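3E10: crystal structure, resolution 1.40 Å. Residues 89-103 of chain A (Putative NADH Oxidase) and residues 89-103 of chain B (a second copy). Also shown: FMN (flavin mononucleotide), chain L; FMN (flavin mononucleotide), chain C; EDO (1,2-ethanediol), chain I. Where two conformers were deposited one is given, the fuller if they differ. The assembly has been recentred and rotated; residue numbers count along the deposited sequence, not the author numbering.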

# COMPACT_ATOMS: atom_id res chain seq x y z
N TRP A 89 7.16 -7.89 -5.09
CA TRP A 89 7.56 -7.68 -3.68
C TRP A 89 7.43 -6.23 -3.24
O TRP A 89 7.06 -5.96 -2.09
N GLU A 90 7.71 -5.27 -4.13
CA GLU A 90 7.59 -3.84 -3.79
C GLU A 90 6.15 -3.49 -3.44
O GLU A 90 5.90 -2.60 -2.64
N GLN A 91 5.20 -4.16 -4.10
CA GLN A 91 3.78 -3.88 -3.87
C GLN A 91 3.34 -4.42 -2.52
O GLN A 91 2.64 -3.74 -1.78
N ASP A 92 3.76 -5.64 -2.19
CA ASP A 92 3.53 -6.22 -0.89
C ASP A 92 4.03 -5.26 0.19
O ASP A 92 3.33 -4.98 1.20
N MSE A 93 5.25 -4.77 0.01
CA MSE A 93 5.89 -3.95 1.04
C MSE A 93 5.19 -2.58 1.16
O MSE A 93 5.05 -2.04 2.25
N ALA A 94 4.76 -2.04 0.02
CA ALA A 94 4.02 -0.79 0.01
C ALA A 94 2.70 -0.93 0.72
O ALA A 94 2.28 -0.00 1.44
N ALA A 95 2.03 -2.07 0.57
CA ALA A 95 0.79 -2.32 1.28
C ALA A 95 1.02 -2.36 2.81
O ALA A 95 0.22 -1.85 3.58
N ALA A 96 2.09 -3.02 3.22
CA ALA A 96 2.47 -3.10 4.61
C ALA A 96 2.78 -1.71 5.15
O ALA A 96 2.36 -1.36 6.25
N ALA A 97 3.52 -0.93 4.36
CA ALA A 97 3.85 0.45 4.73
C ALA A 97 2.58 1.29 4.94
O ALA A 97 2.44 2.01 5.96
N GLU A 98 1.65 1.18 4.01
CA GLU A 98 0.40 1.93 4.13
C GLU A 98 -0.38 1.51 5.36
O GLU A 98 -0.96 2.37 6.05
N ASN A 99 -0.38 0.22 5.69
CA ASN A 99 -1.05 -0.22 6.92
C ASN A 99 -0.40 0.40 8.16
O ASN A 99 -1.09 0.75 9.10
N ILE A 100 0.93 0.46 8.19
CA ILE A 100 1.63 1.10 9.32
C ILE A 100 1.20 2.55 9.43
O ILE A 100 0.91 3.03 10.53
N LEU A 101 1.19 3.27 8.31
CA LEU A 101 0.82 4.68 8.34
C LEU A 101 -0.59 4.91 8.86
O LEU A 101 -0.85 5.86 9.62
N LEU A 102 -1.51 4.07 8.41
CA LEU A 102 -2.88 4.21 8.81
C LEU A 102 -3.03 3.88 10.30
O LEU A 102 -3.77 4.55 11.04
N GLU A 103 -2.40 2.79 10.74
CA GLU A 103 -2.46 2.40 12.15
C GLU A 103 -1.83 3.51 13.02
O GLU A 103 -2.34 3.81 14.10
N TRP B 89 6.60 4.77 -8.71
CA TRP B 89 5.18 4.81 -9.02
C TRP B 89 4.42 3.57 -8.57
O TRP B 89 3.26 3.70 -8.20
N GLU B 90 5.04 2.40 -8.62
CA GLU B 90 4.32 1.21 -8.22
C GLU B 90 3.99 1.21 -6.74
O GLU B 90 3.00 0.62 -6.32
N GLN B 91 4.81 1.91 -5.95
CA GLN B 91 4.57 2.01 -4.51
C GLN B 91 3.39 2.91 -4.22
O GLN B 91 2.53 2.56 -3.40
N ASP B 92 3.34 4.05 -4.90
CA ASP B 92 2.20 4.93 -4.80
C ASP B 92 0.90 4.16 -5.09
O ASP B 92 -0.09 4.31 -4.40
N MSE B 93 0.92 3.38 -6.18
CA MSE B 93 -0.28 2.68 -6.65
C MSE B 93 -0.67 1.56 -5.72
O MSE B 93 -1.86 1.34 -5.49
N ALA B 94 0.33 0.93 -5.12
CA ALA B 94 0.08 -0.10 -4.13
C ALA B 94 -0.57 0.50 -2.87
O ALA B 94 -1.47 -0.11 -2.28
N ALA B 95 -0.13 1.69 -2.48
CA ALA B 95 -0.73 2.36 -1.32
C ALA B 95 -2.20 2.70 -1.61
O ALA B 95 -3.06 2.55 -0.74
N ALA B 96 -2.48 3.20 -2.82
CA ALA B 96 -3.85 3.46 -3.26
C ALA B 96 -4.70 2.19 -3.25
O ALA B 96 -5.85 2.19 -2.79
N ALA B 97 -4.14 1.10 -3.76
CA ALA B 97 -4.86 -0.18 -3.79
C ALA B 97 -5.23 -0.64 -2.38
O ALA B 97 -6.35 -1.06 -2.13
N GLU B 98 -4.26 -0.52 -1.47
CA GLU B 98 -4.50 -0.94 -0.10
C GLU B 98 -5.58 -0.07 0.52
O GLU B 98 -6.43 -0.58 1.25
N ASN B 99 -5.57 1.23 0.22
CA ASN B 99 -6.66 2.06 0.72
C ASN B 99 -8.03 1.60 0.21
O ASN B 99 -9.03 1.62 0.94
N ILE B 100 -8.10 1.27 -1.07
CA ILE B 100 -9.37 0.72 -1.62
C ILE B 100 -9.81 -0.53 -0.87
O ILE B 100 -10.99 -0.68 -0.52
N LEU B 101 -8.87 -1.46 -0.68
CA LEU B 101 -9.23 -2.70 -0.03
C LEU B 101 -9.74 -2.43 1.38
O LEU B 101 -10.68 -3.09 1.83
N LEU B 102 -9.06 -1.56 2.12
CA LEU B 102 -9.50 -1.26 3.47
C LEU B 102 -10.86 -0.57 3.51
O LEU B 102 -11.71 -0.90 4.33
N GLU B 103 -11.05 0.39 2.61
CA GLU B 103 -12.34 1.08 2.53
C GLU B 103 -13.44 0.08 2.15
O GLU B 103 -14.55 0.15 2.68

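What lets the two helices come so close? Their axes approach to 8.0 Å and cross at -54°, and alanines line the nearest part. The CA-to-CB bonds of Ala A94 and Ala B94 point toward the other helix, and their CB atoms meet at 3.4 Å. Each methyl also lies over opposing backbone: Ala A94 CB is 3.7 Å from Gln B91 O, and Ala B94 CB is 3.7 Å from Gln A91 O.

How do long, polar side chains fit beside such small ones? Glu A98 and Glu B98 both point toward the partner helix with chi1 t and chi2 p; chi1 t sets CG of Glu A98 3.8 Å from Ala B95 O, and the turn at chi2 p carries the carboxylate to the opposing asparagine. Asn A99 and Asn B99, both m at chi1, start sideways, but their ends come nearer. Glu A98 OE2 lies 2.6 Å from Asn B99 OD1, and Glu B98 OE2 lies 2.6 Å from Asn A99 OD1; oxygens this close suggest that an acid group is protonated.

What closes the packing beyond these pairs? Leu A102 and Leu B102, both m,t, direct their CD1 methyls at each other, 3.3 Å apart. The same methyls flank the polar pairs, with Leu A102 CD1 3.6 Å from Asn B99 OD1.

Where does the symmetry falter? Gln A91 and Gln B91 share an extended m,t conformation, but the glutamates before them, each deposited in two conformers, differ in the conformers given here. Glu A90 is m,t, and its OE1 accepts a 3.0 Å hydrogen bond from Gln B91 NE2. Glu B90 is m with chi2 at 100°, between wells, and in this conformer makes no matching bond to Gln A91. Both glutamines also approach flavin: Gln A91 OE1 is 3.4 Å from C7M of FMN L, and Gln B91 OE1 is 3.5 Å from C7M of FMN C.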

# COMPACT_ATOMS: atom_id res chain seq x y z
CB TRP A 89 8.96 -8.22 -3.41
CG TRP A 89 10.11 -7.41 -3.88
CD1 TRP A 89 10.78 -7.56 -5.05
CD2 TRP A 89 10.80 -6.36 -3.16
NE1 TRP A 89 11.84 -6.68 -5.12
CE2 TRP A 89 11.87 -5.93 -3.98
CE3 TRP A 89 10.64 -5.77 -1.91
CZ2 TRP A 89 12.76 -4.94 -3.58
CZ3 TRP A 89 11.52 -4.77 -1.53
CH2 TRP A 89 12.56 -4.38 -2.35
CB GLU A 90 8.03 -2.91 -4.95
CG GLU A 90 9.49 -2.89 -5.26
CD GLU A 90 9.93 -1.68 -6.12
OE1 GLU A 90 9.30 -0.55 -6.09
OE2 GLU A 90 10.92 -1.87 -6.83
CB GLN A 91 2.94 -4.46 -5.02
CG GLN A 91 3.32 -3.80 -6.37
CD GLN A 91 2.65 -4.45 -7.52
OE1 GLN A 91 1.50 -4.91 -7.41
NE2 GLN A 91 3.35 -4.51 -8.67
CB ASP A 92 4.31 -7.53 -0.71
CG ASP A 92 3.92 -8.66 -1.67
OD1 ASP A 92 2.93 -8.57 -2.38
OD2 ASP A 92 4.66 -9.66 -1.60
CB MSE A 93 7.38 -3.78 0.73
CG MSE A 93 8.14 -5.07 0.79
SE MSE A 93 7.99 -6.12 2.44
CE MSE A 93 8.67 -4.76 3.66
CB ALA A 94 3.80 -0.31 -1.45
CB ALA A 95 0.14 -3.62 0.78
CB ALA A 96 3.70 -4.06 4.80
CB ALA A 97 4.76 1.08 3.69
CB GLU A 98 -0.43 1.85 2.83
CG GLU A 98 -1.75 2.61 2.86
CD GLU A 98 -1.62 4.11 2.98
OE1 GLU A 98 -0.48 4.62 3.08
OE2 GLU A 98 -2.70 4.82 3.00
CB ASN A 99 -1.06 -1.75 7.04
CG ASN A 99 -2.17 -2.42 6.25
OD1 ASN A 99 -2.85 -1.78 5.45
ND2 ASN A 99 -2.37 -3.72 6.50
CB ILE A 100 3.16 1.00 9.18
CG1 ILE A 100 3.60 -0.47 9.27
CG2 ILE A 100 3.85 1.88 10.25
CD1 ILE A 100 5.08 -0.70 8.96
CB LEU A 101 0.95 5.30 6.94
CG LEU A 101 2.37 5.33 6.35
CD1 LEU A 101 2.33 5.99 4.98
CD2 LEU A 101 3.40 5.99 7.25
CB LEU A 102 -3.80 3.38 7.93
CG LEU A 102 -3.93 3.82 6.47
CD1 LEU A 102 -4.66 2.74 5.68
CD2 LEU A 102 -4.65 5.15 6.36
CB GLU A 103 -1.80 1.02 12.39
CG GLU A 103 -1.84 0.55 13.84
CD GLU A 103 -3.19 0.13 14.29
OE1 GLU A 103 -4.07 -0.07 13.43
OE2 GLU A 103 -3.36 -0.03 15.51
CB TRP B 89 4.90 5.10 -10.50
CG TRP B 89 5.16 4.00 -11.46
CD1 TRP B 89 6.30 3.77 -12.13
CD2 TRP B 89 4.23 3.00 -11.89
NE1 TRP B 89 6.15 2.68 -12.96
CE2 TRP B 89 4.89 2.17 -12.81
CE3 TRP B 89 2.91 2.74 -11.59
CZ2 TRP B 89 4.26 1.11 -13.44
CZ3 TRP B 89 2.29 1.65 -12.20
CH2 TRP B 89 2.95 0.87 -13.12
CB GLU B 90 5.06 -0.05 -8.63
CG GLU B 90 5.17 -0.18 -10.14
CD GLU B 90 6.51 0.25 -10.69
OE1 GLU B 90 7.08 1.27 -10.19
OE2 GLU B 90 6.98 -0.43 -11.66
CB GLN B 91 5.85 2.51 -3.82
CG GLN B 91 7.02 1.52 -4.00
CD GLN B 91 8.32 2.01 -3.40
OE1 GLN B 91 8.32 2.71 -2.39
NE2 GLN B 91 9.45 1.67 -4.06
CB ASP B 92 2.27 6.04 -5.84
CG ASP B 92 3.49 6.93 -5.74
OD1 ASP B 92 4.23 6.87 -4.72
OD2 ASP B 92 3.65 7.75 -6.71
CB MSE B 93 -0.11 2.13 -8.08
CG MSE B 93 0.16 3.20 -9.18
SE MSE B 93 -1.18 4.58 -9.26
CE MSE B 93 -2.71 3.42 -9.66
CB ALA B 94 1.44 -0.82 -3.79
CB ALA B 95 0.09 3.61 -0.95
CB ALA B 96 -3.86 4.13 -4.64
CB ALA B 97 -3.99 -1.26 -4.49
CB GLU B 98 -3.20 -0.92 0.73
CG GLU B 98 -3.35 -1.37 2.21
CD GLU B 98 -3.82 -2.82 2.39
OE1 GLU B 98 -4.07 -3.52 1.40
OE2 GLU B 98 -3.97 -3.24 3.57
CB ASN B 99 -6.46 3.53 0.38
CG ASN B 99 -5.52 4.25 1.32
OD1 ASN B 99 -4.85 3.64 2.18
ND2 ASN B 99 -5.47 5.58 1.17
CB ILE B 100 -9.27 0.46 -3.15
CG1 ILE B 100 -9.04 1.78 -3.92
CG2 ILE B 100 -10.48 -0.28 -3.65
CD1 ILE B 100 -8.70 1.57 -5.39
CB LEU B 101 -8.04 -3.64 0.02
CG LEU B 101 -7.45 -4.11 -1.32
CD1 LEU B 101 -6.25 -4.99 -1.03
CD2 LEU B 101 -8.50 -4.82 -2.23
CB LEU B 102 -8.44 -0.45 4.20
CG LEU B 102 -7.12 -1.18 4.47
CD1 LEU B 102 -6.07 -0.17 4.93
CD2 LEU B 102 -7.29 -2.34 5.48
CB GLU B 103 -12.28 2.23 1.55
CG GLU B 103 -13.56 3.08 1.44
CD GLU B 103 -13.85 3.96 2.65
OE1 GLU B 103 -12.98 4.12 3.53
OE2 GLU B 103 -14.97 4.52 2.68
N1 FMN L . -5.15 -12.69 -5.46
C2 FMN L . -5.68 -13.30 -6.56
O2 FMN L . -6.63 -14.09 -6.43
N3 FMN L . -5.18 -13.02 -7.80
C4 FMN L . -4.09 -12.21 -8.00
O4 FMN L . -3.66 -11.97 -9.16
C4A FMN L . -3.55 -11.57 -6.88
N5 FMN L . -2.51 -10.70 -7.05
C5A FMN L . -2.02 -10.02 -5.93
C6 FMN L . -0.96 -9.13 -6.11
C7 FMN L . -0.43 -8.42 -5.03
C7M FMN L . 0.64 -7.42 -5.24
C8 FMN L . -0.99 -8.61 -3.76
C8M FMN L . -0.59 -7.69 -2.60
C9 FMN L . -2.05 -9.51 -3.60
C9A FMN L . -2.56 -10.23 -4.66
N10 FMN L . -3.60 -11.16 -4.51
C10 FMN L . -4.12 -11.80 -5.63
C1' FMN L . -4.21 -11.36 -3.18
C2' FMN L . -3.30 -12.27 -2.33
O2' FMN L . -3.33 -13.63 -2.76
C3' FMN L . -3.76 -12.20 -0.87
O3' FMN L . -3.52 -10.89 -0.40
C4' FMN L . -3.07 -13.23 0.05
O4' FMN L . -3.47 -14.56 -0.28
C5' FMN L . -3.35 -13.01 1.54
O5' FMN L . -4.75 -13.11 1.84
P FMN L . -5.53 -11.84 2.42
O1P FMN L . -4.78 -11.33 3.62
O2P FMN L . -5.57 -10.78 1.37
O3P FMN L . -6.89 -12.39 2.79
N1 FMN C . 8.39 11.98 2.33
C2 FMN C . 9.63 12.43 2.69
O2 FMN C . 9.75 13.39 3.46
N3 FMN C . 10.77 11.78 2.28
C4 FMN C . 10.74 10.73 1.39
O4 FMN C . 11.79 10.16 1.07
C4A FMN C . 9.47 10.25 1.03
N5 FMN C . 9.35 9.16 0.20
C5A FMN C . 8.11 8.66 -0.14
C6 FMN C . 8.01 7.55 -0.96
C7 FMN C . 6.79 7.01 -1.31
C7M FMN C . 6.74 5.78 -2.20
C8 FMN C . 5.62 7.60 -0.82
C8M FMN C . 4.32 6.87 -1.00
C9 FMN C . 5.72 8.72 0.01
C9A FMN C . 6.95 9.26 0.36
N10 FMN C . 7.05 10.42 1.14
C10 FMN C . 8.30 10.88 1.50
C1' FMN C . 5.82 11.10 1.67
C2' FMN C . 5.18 11.95 0.56
O2' FMN C . 5.92 13.14 0.31
C3' FMN C . 3.74 12.27 0.94
O3' FMN C . 3.00 11.04 0.97
C4' FMN C . 3.05 13.29 -0.02
O4' FMN C . 3.66 14.55 0.03
C5' FMN C . 1.57 13.41 0.28
O5' FMN C . 1.34 13.95 1.57
P FMN C . 0.50 13.09 2.63
O1P FMN C . 1.31 11.84 2.96
O2P FMN C . 0.33 14.00 3.82
O3P FMN C . -0.85 12.73 1.99
C1 EDO I . -7.59 0.18 11.85
O1 EDO I . -8.23 -1.08 11.74
C2 EDO I . -7.30 0.46 13.32
O2 EDO I . -6.63 -0.65 13.95